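Solute-binding protein Csal_2479 (Chromohalobacter salexigens, PDB 4P1L) binds D-glucuronate in the periplasm and probably delivers it to a tripartite ATP-independent periplasmic (TRAP) permease for import into the cytoplasm. Local coordinates at residues S44-V49 / P59-N64; P71-Q76 / G80-A85; V96-V101 / A127-E132. One frame throughout, in Å; residues are numbered along the deposited sequence.

From the N terminus, strand 26-29 leads into helix 37-52, and contact 1 closes the short loop that turns this helix back into strand 59-62. Contact 2 follows directly: helix 70-78 ends, and the chain folds over its last turn into strand 84-88. Contact 3 closes a wider excursion of 25 residues, bringing the loop at 96-101 up to helix 121-132. The three stand in series, with none nested or crossed. Contacts 1 and 2 meet through Phe84, whose ring packs on Pro59, Val61 and Phe45, and both reach the five-stranded sheet. Contact 3 touches neither, its nearest atoms lying about 7 Å from contact 2.

Contact 1 (S44-V49 / P59-N64); sequences SFAKEV and PKVYHN
Ala46 and Val49 of helix 44-49 pack on Pro59 of strand 59-62, the two elements running nearly antiparallel at 168° with their axes 7.7 Å apart at closest approach. The backbones come nearest where Ala46 CA stands 5.0 Å from Pro59 CA, a spacing that the small methyl of Ala46 permits. That methyl points at the strand: Ala46 CB lies 4.0 Å from Pro59 CB, and two residues further along the strand it meets Val61 CG2 at 4.2 Å. Pro59 is gripped along one side of its ring, with CD against the carbonyl oxygen Ala46 O at 3.6 Å and CG against Val49 CG1, also at 3.6 Å. These elements are the helix and second strand of a beta-alpha-beta unit, strand 26-29, helix 37-52, strand 59-62, in which the helix packs on one face of the sheet and strand 59-62 forms one edge. Val49 reaches the proline because CG1 is anti to the backbone N (chi1 169°); its other methyl, CG2, lies over one face of the Phe45 ring, 3.5 Å above the plane and offset toward the rim. No hydrogen bond crosses between helix and strand; the side chains meet by apolar packing, with main-chain carbonyl oxygens at its margin. Phe45 carries the packing on to helix 248-282, touching Ile254, Ala257, Ala258 and Ala261, while Val61 also rests on Leu42 and on Phe84 of strand 84-88.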
ATOM      1  N   SER A  44       6.087  -1.429 -17.949  1.00 18.33           N
ATOM      2  CA  SER A  44       7.510  -1.241 -18.247  1.00 20.47           C
ATOM      3  C   SER A  44       8.294  -2.474 -17.834  1.00 20.91           C
ATOM      4  O   SER A  44       9.137  -2.959 -18.578  1.00 22.39           O
ATOM      5  CB  SER A  44       8.065  -0.017 -17.530  1.00 25.47           C
ATOM      6  OG  SER A  44       7.481   1.162 -18.047  1.00 26.91           O
ATOM      7  N   PHE A  45       7.997  -2.980 -16.641  1.00 17.99           N
ATOM      8  CA  PHE A  45       8.636  -4.210 -16.151  1.00 17.46           C
ATOM      9  C   PHE A  45       8.372  -5.355 -17.126  1.00 19.52           C
ATOM     10  O   PHE A  45       9.287  -6.081 -17.525  1.00 20.40           O
ATOM     11  CB  PHE A  45       8.094  -4.544 -14.762  1.00 17.08           C
ATOM     12  CG  PHE A  45       8.467  -5.915 -14.249  1.00 16.95           C
ATOM     13  CD1 PHE A  45       9.759  -6.194 -13.830  1.00 17.71           C
ATOM     14  CD2 PHE A  45       7.501  -6.907 -14.121  1.00 19.00           C
ATOM     15  CE1 PHE A  45      10.083  -7.434 -13.340  1.00 17.33           C
ATOM     16  CE2 PHE A  45       7.823  -8.155 -13.599  1.00 21.03           C
ATOM     17  CZ  PHE A  45       9.112  -8.417 -13.225  1.00 21.37           C
ATOM     18  N   ALA A  46       7.116  -5.516 -17.517  1.00 18.39           N
ATOM     19  CA  ALA A  46       6.754  -6.601 -18.415  1.00 20.93           C
ATOM     20  C   ALA A  46       7.557  -6.535 -19.719  1.00 21.05           C
ATOM     21  O   ALA A  46       8.058  -7.550 -20.200  1.00 21.87           O
ATOM     22  CB  ALA A  46       5.256  -6.576 -18.717  1.00 20.77           C
ATOM     23  N   LYS A  47       7.653  -5.340 -20.297  1.00 25.26           N
ATOM     24  CA  LYS A  47       8.413  -5.177 -21.534  1.00 26.48           C
ATOM     25  C   LYS A  47       9.886  -5.478 -21.350  1.00 22.51           C
ATOM     26  O   LYS A  47      10.495  -6.182 -22.165  1.00 24.87           O
ATOM     27  CB  LYS A  47       8.262  -3.764 -22.092  1.00 28.37           C
ATOM     28  CG  LYS A  47       6.884  -3.469 -22.601  1.00 35.71           C
ATOM     29  CD  LYS A  47       6.713  -1.971 -22.879  1.00 44.51           C
ATOM     30  CE  LYS A  47       5.401  -1.700 -23.624  1.00 46.16           C
ATOM     31  NZ  LYS A  47       4.195  -1.688 -22.735  1.00 48.41           N
ATOM     32  N   GLU A  48      10.468  -4.910 -20.297  1.00 20.38           N
ATOM     33  CA  GLU A  48      11.897  -5.049 -20.063  1.00 21.80           C
ATOM     34  C   GLU A  48      12.250  -6.521 -19.806  1.00 26.32           C
ATOM     35  O   GLU A  48      13.265  -7.030 -20.289  1.00 26.22           O
ATOM     36  CB  GLU A  48      12.331  -4.143 -18.913  1.00 24.61           C
ATOM     37  CG  GLU A  48      13.830  -4.010 -18.769  1.00 29.65           C
ATOM     38  CD  GLU A  48      14.238  -2.972 -17.747  1.00 24.94           C
ATOM     39  OE1 GLU A  48      13.477  -2.008 -17.547  1.00 30.08           O
ATOM     40  OE2 GLU A  48      15.324  -3.109 -17.136  1.00 36.57           O
ATOM     41  N   VAL A  49      11.395  -7.223 -19.073  1.00 22.80           N
ATOM     42  CA  VAL A  49      11.592  -8.659 -18.856  1.00 21.61           C
ATOM     43  C   VAL A  49      11.601  -9.431 -20.193  1.00 23.88           C
ATOM     44  O   VAL A  49      12.540 -10.189 -20.480  1.00 27.72           O
ATOM     45  CB  VAL A  49      10.530  -9.242 -17.902  1.00 23.12           C
ATOM     46  CG1 VAL A  49      10.577 -10.765 -17.894  1.00 22.29           C
ATOM     47  CG2 VAL A  49      10.722  -8.672 -16.500  1.00 20.12           C
ATOM     48  N   PRO A  59       5.840 -11.590 -19.647  1.00 26.06           N
ATOM     49  CA  PRO A  59       4.794 -11.247 -18.674  1.00 26.01           C
ATOM     50  C   PRO A  59       3.645 -10.464 -19.289  1.00 27.74           C
ATOM     51  O   PRO A  59       3.819  -9.661 -20.219  1.00 25.39           O
ATOM     52  CB  PRO A  59       5.540 -10.393 -17.642  1.00 24.66           C
ATOM     53  CG  PRO A  59       7.021 -10.672 -17.893  1.00 23.18           C
ATOM     54  CD  PRO A  59       7.109 -10.903 -19.351  1.00 25.42           C
ATOM     55  N   LYS A  60       2.449 -10.725 -18.771  1.00 24.19           N
ATOM     56  CA  LYS A  60       1.272  -9.978 -19.152  1.00 21.14           C
ATOM     57  C   LYS A  60       0.624  -9.482 -17.894  1.00 20.90           C
ATOM     58  O   LYS A  60       0.350 -10.268 -16.984  1.00 21.21           O
ATOM     59  CB  LYS A  60       0.294 -10.861 -19.933  1.00 33.27           C
ATOM     60  CG  LYS A  60      -0.792 -10.070 -20.661  1.00 42.88           C
ATOM     61  CD  LYS A  60      -1.651 -10.968 -21.566  1.00 47.74           C
ATOM     62  CE  LYS A  60      -0.881 -11.521 -22.780  1.00 49.60           C
ATOM     63  NZ  LYS A  60      -1.798 -12.137 -23.817  1.00 49.26           N
ATOM     64  N   VAL A  61       0.379  -8.177 -17.826  1.00 19.47           N
ATOM     65  CA  VAL A  61      -0.224  -7.595 -16.619  1.00 17.96           C
ATOM     66  C   VAL A  61      -1.739  -7.529 -16.762  1.00 24.60           C
ATOM     67  O   VAL A  61      -2.257  -7.047 -17.765  1.00 24.40           O
ATOM     68  CB  VAL A  61       0.319  -6.179 -16.304  1.00 18.87           C
ATOM     69  CG1 VAL A  61      -0.259  -5.680 -14.975  1.00 24.20           C
ATOM     70  CG2 VAL A  61       1.837  -6.196 -16.281  1.00 20.56           C
ATOM     71  N   TYR A  62      -2.433  -8.059 -15.767  1.00 18.04           N
ATOM     72  CA  TYR A  62      -3.877  -7.922 -15.673  1.00 18.24           C
ATOM     73  C   TYR A  62      -4.193  -6.832 -14.647  1.00 20.30           C
ATOM     74  O   TYR A  62      -4.043  -7.032 -13.452  1.00 17.06           O
ATOM     75  CB  TYR A  62      -4.525  -9.242 -15.279  1.00 18.72           C
ATOM     76  CG  TYR A  62      -4.504 -10.264 -16.411  1.00 21.30           C
ATOM     77  CD1 TYR A  62      -3.358 -10.989 -16.712  1.00 20.64           C
ATOM     78  CD2 TYR A  62      -5.642 -10.484 -17.186  1.00 27.22           C
ATOM     79  CE1 TYR A  62      -3.368 -11.937 -17.772  1.00 25.28           C
ATOM     80  CE2 TYR A  62      -5.654 -11.404 -18.212  1.00 23.97           C
ATOM     81  CZ  TYR A  62      -4.524 -12.131 -18.504  1.00 29.35           C
ATOM     82  OH  TYR A  62      -4.564 -13.035 -19.549  1.00 32.32           O
ATOM     83  N   HIS A  63      -4.642  -5.689 -15.132  1.00 19.15           N
ATOM     84  CA  HIS A  63      -4.994  -4.576 -14.279  1.00 21.63           C
ATOM     85  C   HIS A  63      -6.439  -4.668 -13.780  1.00 18.42           C
ATOM     86  O   HIS A  63      -7.169  -5.603 -14.130  1.00 20.25           O
ATOM     87  CB  HIS A  63      -4.817  -3.274 -15.057  1.00 16.91           C
ATOM     88  CG  HIS A  63      -3.473  -3.117 -15.661  1.00 17.08           C
ATOM     89  ND1 HIS A  63      -2.439  -2.513 -14.982  1.00 17.49           N
ATOM     90  CD2 HIS A  63      -2.979  -3.469 -16.867  1.00 20.49           C
ATOM     91  CE1 HIS A  63      -1.357  -2.514 -15.736  1.00 20.38           C
ATOM     92  NE2 HIS A  63      -1.666  -3.069 -16.896  1.00 19.43           N
ATOM     93  N   ASN A  64      -6.821  -3.690 -12.957  1.00 17.60           N
ATOM     94  CA  ASN A  64      -8.184  -3.571 -12.451  1.00 21.96           C
ATOM     95  C   ASN A  64      -8.661  -4.762 -11.610  1.00 24.69           C
ATOM     96  O   ASN A  64      -9.869  -4.984 -11.478  1.00 24.58           O
ATOM     97  CB  ASN A  64      -9.169  -3.380 -13.617  1.00 22.68           C
ATOM     98  CG  ASN A  64      -8.948  -2.085 -14.383  1.00 30.48           C
ATOM     99  OD1 ASN A  64      -8.817  -2.085 -15.627  1.00 32.34           O
ATOM    100  ND2 ASN A  64      -8.915  -0.976 -13.660  1.00 26.65           N
TER

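Contact 2 (P71-Q76 / G80-A85); sequences PDAIEQ and GALDFA
Gln76 and Leu82 meet twice, through the backbone and through their side chains, where the chain folds back over the end of helix 70-78. Gln76 O draws in two backbone N-H groups: Leu82 N at 3.0 Å, nearly straight at 170° though the donor sits well above the carbonyl plane, and Ala81 N at 2.9 Å in a bent, weak bond. Gly80 makes the turn, leaving the helix with positive phi in a Schellman motif; with these backbone angles a CB would jam against the preceding carbonyl oxygen.

The Gln76 side chain can be followed outward over Leu82. Its CB lies 3.7 Å from Leu82 CD1 and equally near Leu82 CG, while also approaching the methyl of Ala81. With CG anti to the carbonyl carbon (chi1 -69°) and the chain extended beyond it, the amide is laid alongside the leucine. There CD stands 4.0 Å from Leu82 CD1, and OE1 rests 3.7 Å from Leu82 CG. The other end of the amide is held elsewhere, NE2 donating to Leu67 O. On the helix side, Leu82 CD1 also reaches back a turn to Ala73, 3.8 Å from its carbonyl oxygen and slightly farther from its methyl. Replacing Leu82 with an alanine would probably open a gap beside Ala73 and deprive the aliphatic part of Gln76 of its apolar bed.

Leu82 packs further on Leu67 and on Arg27 of strand 26-29, while Ala73 touches Trp29 of that strand and Phe87 of strand 84-88. Helix 70-78 is thus seated on two neighbouring strands of the five-stranded sheet, with the glucuronate-binding Gln70 at its first residue.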
ATOM      1  N   PRO A  71      -6.524  -9.950  -1.371  1.00 27.70           N
ATOM      2  CA  PRO A  71      -6.256 -11.172  -0.591  1.00 28.82           C
ATOM      3  C   PRO A  71      -6.251 -12.435  -1.441  1.00 24.41           C
ATOM      4  O   PRO A  71      -5.359 -13.258  -1.276  1.00 31.28           O
ATOM      5  CB  PRO A  71      -7.398 -11.194   0.439  1.00 31.49           C
ATOM      6  CG  PRO A  71      -7.783  -9.735   0.583  1.00 32.74           C
ATOM      7  CD  PRO A  71      -7.662  -9.190  -0.820  1.00 27.69           C
ATOM      8  N   ASP A  72      -7.202 -12.585  -2.358  1.00 28.50           N
ATOM      9  CA  ASP A  72      -7.244 -13.781  -3.180  1.00 33.82           C
ATOM     10  C   ASP A  72      -6.038 -13.844  -4.117  1.00 29.89           C
ATOM     11  O   ASP A  72      -5.494 -14.910  -4.350  1.00 31.34           O
ATOM     12  CB  ASP A  72      -8.541 -13.843  -3.994  1.00 43.53           C
ATOM     13  CG  ASP A  72      -9.776 -13.946  -3.108  1.00 47.78           C
ATOM     14  OD1 ASP A  72      -9.714 -14.675  -2.083  1.00 45.33           O
ATOM     15  OD2 ASP A  72     -10.793 -13.278  -3.425  1.00 54.79           O
ATOM     16  N   ALA A  73      -5.620 -12.697  -4.639  1.00 23.28           N
ATOM     17  CA  ALA A  73      -4.444 -12.646  -5.535  1.00 21.44           C
ATOM     18  C   ALA A  73      -3.151 -12.991  -4.807  1.00 20.40           C
ATOM     19  O   ALA A  73      -2.268 -13.654  -5.378  1.00 20.34           O
ATOM     20  CB  ALA A  73      -4.330 -11.267  -6.186  1.00 21.05           C
ATOM     21  N   ILE A  74      -3.024 -12.542  -3.558  1.00 23.26           N
ATOM     22  CA  ILE A  74      -1.851 -12.888  -2.770  1.00 21.90           C
ATOM     23  C   ILE A  74      -1.792 -14.404  -2.653  1.00 21.68           C
ATOM     24  O   ILE A  74      -0.745 -15.001  -2.876  1.00 20.17           O
ATOM     25  CB  ILE A  74      -1.862 -12.252  -1.380  1.00 22.05           C
ATOM     26  CG1 ILE A  74      -1.575 -10.762  -1.486  1.00 21.55           C
ATOM     27  CG2 ILE A  74      -0.815 -12.906  -0.486  1.00 23.58           C
ATOM     28  CD1 ILE A  74      -1.785 -10.000  -0.164  1.00 17.62           C
ATOM     29  N   GLU A  75      -2.931 -15.020  -2.345  1.00 25.44           N
ATOM     30  CA  GLU A  75      -3.018 -16.469  -2.233  1.00 27.01           C
ATOM     31  C   GLU A  75      -2.615 -17.181  -3.525  1.00 29.54           C
ATOM     32  O   GLU A  75      -1.840 -18.124  -3.495  1.00 30.09           O
ATOM     33  CB  GLU A  75      -4.444 -16.865  -1.849  1.00 35.88           C
ATOM     34  CG  GLU A  75      -4.657 -18.352  -1.641  1.00 42.13           C
ATOM     35  CD  GLU A  75      -6.014 -18.660  -0.984  1.00 54.14           C
ATOM     36  OE1 GLU A  75      -6.985 -17.883  -1.188  1.00 55.70           O
ATOM     37  OE2 GLU A  75      -6.104 -19.674  -0.250  1.00 58.30           O
ATOM     38  N   GLN A  76      -3.145 -16.719  -4.655  1.00 25.69           N
ATOM     39  CA  GLN A  76      -2.851 -17.314  -5.942  1.00 27.28           C
ATOM     40  C   GLN A  76      -1.378 -17.162  -6.296  1.00 22.65           C
ATOM     41  O   GLN A  76      -0.826 -18.011  -6.971  1.00 25.05           O
ATOM     42  CB  GLN A  76      -3.675 -16.658  -7.049  1.00 32.83           C
ATOM     43  CG  GLN A  76      -5.162 -16.920  -7.022  1.00 33.06           C
ATOM     44  CD  GLN A  76      -5.858 -16.195  -8.160  1.00 35.18           C
ATOM     45  OE1 GLN A  76      -5.678 -16.536  -9.337  1.00 43.38           O
ATOM     46  NE2 GLN A  76      -6.622 -15.162  -7.823  1.00 37.48           N
ATOM     47  N   GLY A  80       1.590 -20.084  -6.831  1.00 25.54           N
ATOM     48  CA  GLY A  80       2.166 -20.123  -8.160  1.00 28.26           C
ATOM     49  C   GLY A  80       1.135 -20.130  -9.269  1.00 31.91           C
ATOM     50  O   GLY A  80       1.497 -20.282 -10.430  1.00 32.18           O
ATOM     51  N   ALA A  81      -0.141 -19.979  -8.922  1.00 27.01           N
ATOM     52  CA  ALA A  81      -1.201 -19.865  -9.926  1.00 29.34           C
ATOM     53  C   ALA A  81      -1.085 -18.536 -10.679  1.00 30.58           C
ATOM     54  O   ALA A  81      -1.368 -18.468 -11.880  1.00 33.00           O
ATOM     55  CB  ALA A  81      -2.566 -19.997  -9.281  1.00 34.29           C
ATOM     56  N   LEU A  82      -0.697 -17.480  -9.960  1.00 27.32           N
ATOM     57  CA  LEU A  82      -0.252 -16.226 -10.575  1.00 27.52           C
ATOM     58  C   LEU A  82       1.255 -16.124 -10.436  1.00 23.38           C
ATOM     59  O   LEU A  82       1.833 -16.619  -9.464  1.00 23.45           O
ATOM     60  CB  LEU A  82      -0.895 -15.011  -9.912  1.00 25.53           C
ATOM     61  CG  LEU A  82      -2.414 -14.880 -10.049  1.00 30.28           C
ATOM     62  CD1 LEU A  82      -2.893 -13.721  -9.171  1.00 30.47           C
ATOM     63  CD2 LEU A  82      -2.800 -14.640 -11.486  1.00 34.90           C
ATOM     64  N   ASP A  83       1.897 -15.480 -11.405  1.00 19.45           N
ATOM     65  CA  ASP A  83       3.357 -15.452 -11.448  1.00 19.37           C
ATOM     66  C   ASP A  83       4.004 -14.232 -10.804  1.00 18.52           C
ATOM     67  O   ASP A  83       5.061 -14.342 -10.170  1.00 19.73           O
ATOM     68  CB  ASP A  83       3.830 -15.564 -12.897  1.00 22.67           C
ATOM     69  CG  ASP A  83       3.359 -16.836 -13.559  1.00 23.81           C
ATOM     70  OD1 ASP A  83       3.892 -17.917 -13.205  1.00 23.37           O
ATOM     71  OD2 ASP A  83       2.492 -16.737 -14.454  1.00 23.97           O
ATOM     72  N   PHE A  84       3.398 -13.065 -10.972  1.00 17.96           N
ATOM     73  CA  PHE A  84       3.936 -11.870 -10.340  1.00 17.22           C
ATOM     74  C   PHE A  84       2.822 -10.885  -9.968  1.00 16.91           C
ATOM     75  O   PHE A  84       1.683 -11.039 -10.391  1.00 18.15           O
ATOM     76  CB  PHE A  84       5.013 -11.224 -11.231  1.00 19.23           C
ATOM     77  CG  PHE A  84       4.485 -10.566 -12.502  1.00 17.28           C
ATOM     78  CD1 PHE A  84       4.129 -11.322 -13.607  1.00 20.17           C
ATOM     79  CD2 PHE A  84       4.395  -9.178 -12.600  1.00 18.21           C
ATOM     80  CE1 PHE A  84       3.672 -10.729 -14.774  1.00 23.52           C
ATOM     81  CE2 PHE A  84       3.949  -8.583 -13.759  1.00 17.90           C
ATOM     82  CZ  PHE A  84       3.580  -9.358 -14.855  1.00 17.74           C
ATOM     83  N   ALA A  85       3.149  -9.878  -9.163  1.00 17.42           N
ATOM     84  CA  ALA A  85       2.143  -8.957  -8.712  1.00 16.56           C
ATOM     85  C   ALA A  85       2.766  -7.758  -7.996  1.00 15.00           C
ATOM     86  O   ALA A  85       3.901  -7.816  -7.498  1.00 16.77           O
ATOM     87  CB  ALA A  85       1.180  -9.662  -7.804  1.00 16.73           C
TER

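Contact 3 (V96-V101 / A127-E132); sequences VPAANV and ADALAE
Val96 has CG1 anti to its main-chain nitrogen (chi1 -178°), which turns this methyl onto Ala129 of the helix, while chi1 of -94° and chi2 of 70° in Leu130 bring CD1 of that leucine round toward the same valine. The first of these torsions is relaxed; the leucine's chi1 departs from a staggered value, and its CB bond runs alongside the contact before the tip bends in.

Val96 CG1 is therefore shared between two helix residues. It lies 3.7 Å from Ala129 CB, close to the carbonyl oxygen of that alanine too, and 4.0 Å from Leu130 CD1. The second methyl, Val96 CG2, meets Leu130 CD1 at 4.1 Å, so the leucine tip touches both branches of the valine, and the two side chains cross at about a right angle. Beyond the proline, Ala98 adds a methyl-to-methyl touch, its CB standing 3.8 Å from Ala129 CB. Ala129 thus has Val96 and Ala98 as neighbours on the loop, and its small side chain allows both to come close. The alpha carbons nevertheless remain 6.5 Å apart, both from Val96 CA to Leu130 CA and from Ala98 CA to Ala129 CA, and no hydrogen bond joins the segments.

The loop holds its own shape: Ala99 N bonds to Val96 O, Asn100 N to Pro97 O and Val101 N to Ala98 O, successive bonds from residue i+3 back to residue i, as in tight turns. Leu130 carries the packing onward to Met89 and to Val137 of strand 135-141, and Ala98 touches Leu314. In this family 7 solute-binding protein the contact packs the loop after strand 84-88 against helix 121-132, which leads into edge strand 135-141 of the five-stranded sheet, with the Leu130 side chain about 13 Å from the bound glucuronate.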
ATOM      1  N   VAL A  96       1.876 -12.459   6.524  1.00 19.19           N
ATOM      2  CA  VAL A  96       3.290 -12.455   6.905  1.00 22.49           C
ATOM      3  C   VAL A  96       3.464 -11.605   8.156  1.00 19.21           C
ATOM      4  O   VAL A  96       3.377 -10.391   8.096  1.00 18.47           O
ATOM      5  CB  VAL A  96       4.172 -11.826   5.820  1.00 21.65           C
ATOM      6  CG1 VAL A  96       5.640 -11.879   6.226  1.00 23.18           C
ATOM      7  CG2 VAL A  96       3.960 -12.485   4.492  1.00 19.63           C
ATOM      8  N   PRO A  97       3.722 -12.243   9.306  1.00 21.35           N
ATOM      9  CA  PRO A  97       3.714 -11.476  10.559  1.00 18.96           C
ATOM     10  C   PRO A  97       4.581 -10.213  10.558  1.00 18.77           C
ATOM     11  O   PRO A  97       4.097  -9.165  10.995  1.00 19.82           O
ATOM     12  CB  PRO A  97       4.189 -12.504  11.588  1.00 29.59           C
ATOM     13  CG  PRO A  97       3.648 -13.794  11.054  1.00 29.56           C
ATOM     14  CD  PRO A  97       3.755 -13.698   9.542  1.00 22.82           C
ATOM     15  N   ALA A  98       5.809 -10.297  10.061  1.00 17.14           N
ATOM     16  CA  ALA A  98       6.718  -9.148  10.035  1.00 17.52           C
ATOM     17  C   ALA A  98       6.164  -7.982   9.252  1.00 19.51           C
ATOM     18  O   ALA A  98       6.438  -6.818   9.581  1.00 17.21           O
ATOM     19  CB  ALA A  98       8.099  -9.555   9.460  1.00 17.66           C
ATOM     20  N   ALA A  99       5.381  -8.277   8.213  1.00 20.34           N
ATOM     21  CA  ALA A  99       4.797  -7.225   7.398  1.00 15.91           C
ATOM     22  C   ALA A  99       3.856  -6.342   8.191  1.00 14.68           C
ATOM     23  O   ALA A  99       3.670  -5.174   7.826  1.00 17.35           O
ATOM     24  CB  ALA A  99       4.068  -7.822   6.156  1.00 16.31           C
ATOM     25  N   ASN A 100       3.266  -6.856   9.275  1.00 16.19           N
ATOM     26  CA  ASN A 100       2.369  -6.020  10.082  1.00 14.96           C
ATOM     27  C   ASN A 100       3.058  -4.799  10.673  1.00 14.73           C
ATOM     28  O   ASN A 100       2.403  -3.807  10.989  1.00 15.34           O
ATOM     29  CB  ASN A 100       1.727  -6.799  11.231  1.00 18.87           C
ATOM     30  CG  ASN A 100       0.503  -7.544  10.802  1.00 29.13           C
ATOM     31  OD1 ASN A 100      -0.404  -6.966  10.218  1.00 25.68           O
ATOM     32  ND2 ASN A 100       0.495  -8.858  11.038  1.00 35.96           N
ATOM     33  N   VAL A 101       4.378  -4.860  10.816  1.00 16.14           N
ATOM     34  CA  VAL A 101       5.101  -3.715  11.365  1.00 14.71           C
ATOM     35  C   VAL A 101       4.854  -2.475  10.511  1.00 14.08           C
ATOM     36  O   VAL A 101       4.749  -1.370  11.035  1.00 14.83           O
ATOM     37  CB  VAL A 101       6.614  -4.013  11.452  1.00 18.61           C
ATOM     38  CG1 VAL A 101       7.407  -2.754  11.790  1.00 16.62           C
ATOM     39  CG2 VAL A 101       6.873  -5.097  12.503  1.00 20.28           C
ATOM     40  N   ALA A 127      11.863  -8.660   2.840  1.00 20.95           N
ATOM     41  CA  ALA A 127      11.963  -9.582   1.724  1.00 20.10           C
ATOM     42  C   ALA A 127      12.154 -11.009   2.242  1.00 20.84           C
ATOM     43  O   ALA A 127      11.525 -11.938   1.750  1.00 18.74           O
ATOM     44  CB  ALA A 127      13.122  -9.197   0.801  1.00 18.93           C
ATOM     45  N   ASP A 128      13.025 -11.175   3.235  1.00 21.38           N
ATOM     46  CA  ASP A 128      13.254 -12.487   3.819  1.00 24.57           C
ATOM     47  C   ASP A 128      11.945 -13.069   4.355  1.00 22.53           C
ATOM     48  O   ASP A 128      11.658 -14.251   4.182  1.00 20.25           O
ATOM     49  CB  ASP A 128      14.285 -12.399   4.950  1.00 20.53           C
ATOM     50  CG  ASP A 128      15.707 -12.232   4.444  1.00 29.20           C
ATOM     51  OD1 ASP A 128      15.960 -12.381   3.232  1.00 29.33           O
ATOM     52  OD2 ASP A 128      16.587 -11.963   5.282  1.00 34.88           O
ATOM     53  N   ALA A 129      11.157 -12.238   5.027  1.00 19.09           N
ATOM     54  CA  ALA A 129       9.915 -12.724   5.620  1.00 24.31           C
ATOM     55  C   ALA A 129       8.903 -13.155   4.548  1.00 20.74           C
ATOM     56  O   ALA A 129       8.220 -14.176   4.707  1.00 21.82           O
ATOM     57  CB  ALA A 129       9.321 -11.684   6.526  1.00 20.76           C
ATOM     58  N   LEU A 130       8.797 -12.377   3.467  1.00 20.12           N
ATOM     59  CA  LEU A 130       7.918 -12.748   2.371  1.00 21.97           C
ATOM     60  C   LEU A 130       8.370 -14.023   1.673  1.00 19.36           C
ATOM     61  O   LEU A 130       7.526 -14.818   1.255  1.00 18.23           O
ATOM     62  CB  LEU A 130       7.771 -11.604   1.355  1.00 16.50           C
ATOM     63  CG  LEU A 130       6.552 -10.737   1.630  1.00 19.91           C
ATOM     64  CD1 LEU A 130       6.719  -9.882   2.910  1.00 21.73           C
ATOM     65  CD2 LEU A 130       6.293  -9.884   0.413  1.00 18.41           C
ATOM     66  N   ALA A 131       9.686 -14.237   1.573  1.00 20.13           N
ATOM     67  CA  ALA A 131      10.234 -15.402   0.882  1.00 19.08           C
ATOM     68  C   ALA A 131       9.812 -16.668   1.608  1.00 24.74           C
ATOM     69  O   ALA A 131       9.529 -17.682   0.991  1.00 25.30           O
ATOM     70  CB  ALA A 131      11.769 -15.330   0.792  1.00 19.99           C
ATOM     71  N   GLU A 132       9.759 -16.587   2.930  1.00 23.53           N
ATOM     72  CA  GLU A 132       9.327 -17.703   3.735  1.00 28.96           C
ATOM     73  C   GLU A 132       7.872 -18.069   3.440  1.00 24.89           C
ATOM     74  O   GLU A 132       7.473 -19.206   3.653  1.00 28.92           O
ATOM     75  CB  GLU A 132       9.589 -17.376   5.210  1.00 36.70           C
ATOM     76  CG  GLU A 132       8.583 -17.882   6.194  1.00 48.12           C
ATOM     77  CD  GLU A 132       9.094 -17.686   7.614  1.00 54.51           C
ATOM     78  OE1 GLU A 132      10.054 -18.398   7.994  1.00 47.76           O
ATOM     79  OE2 GLU A 132       8.569 -16.798   8.329  1.00 54.44           O
TER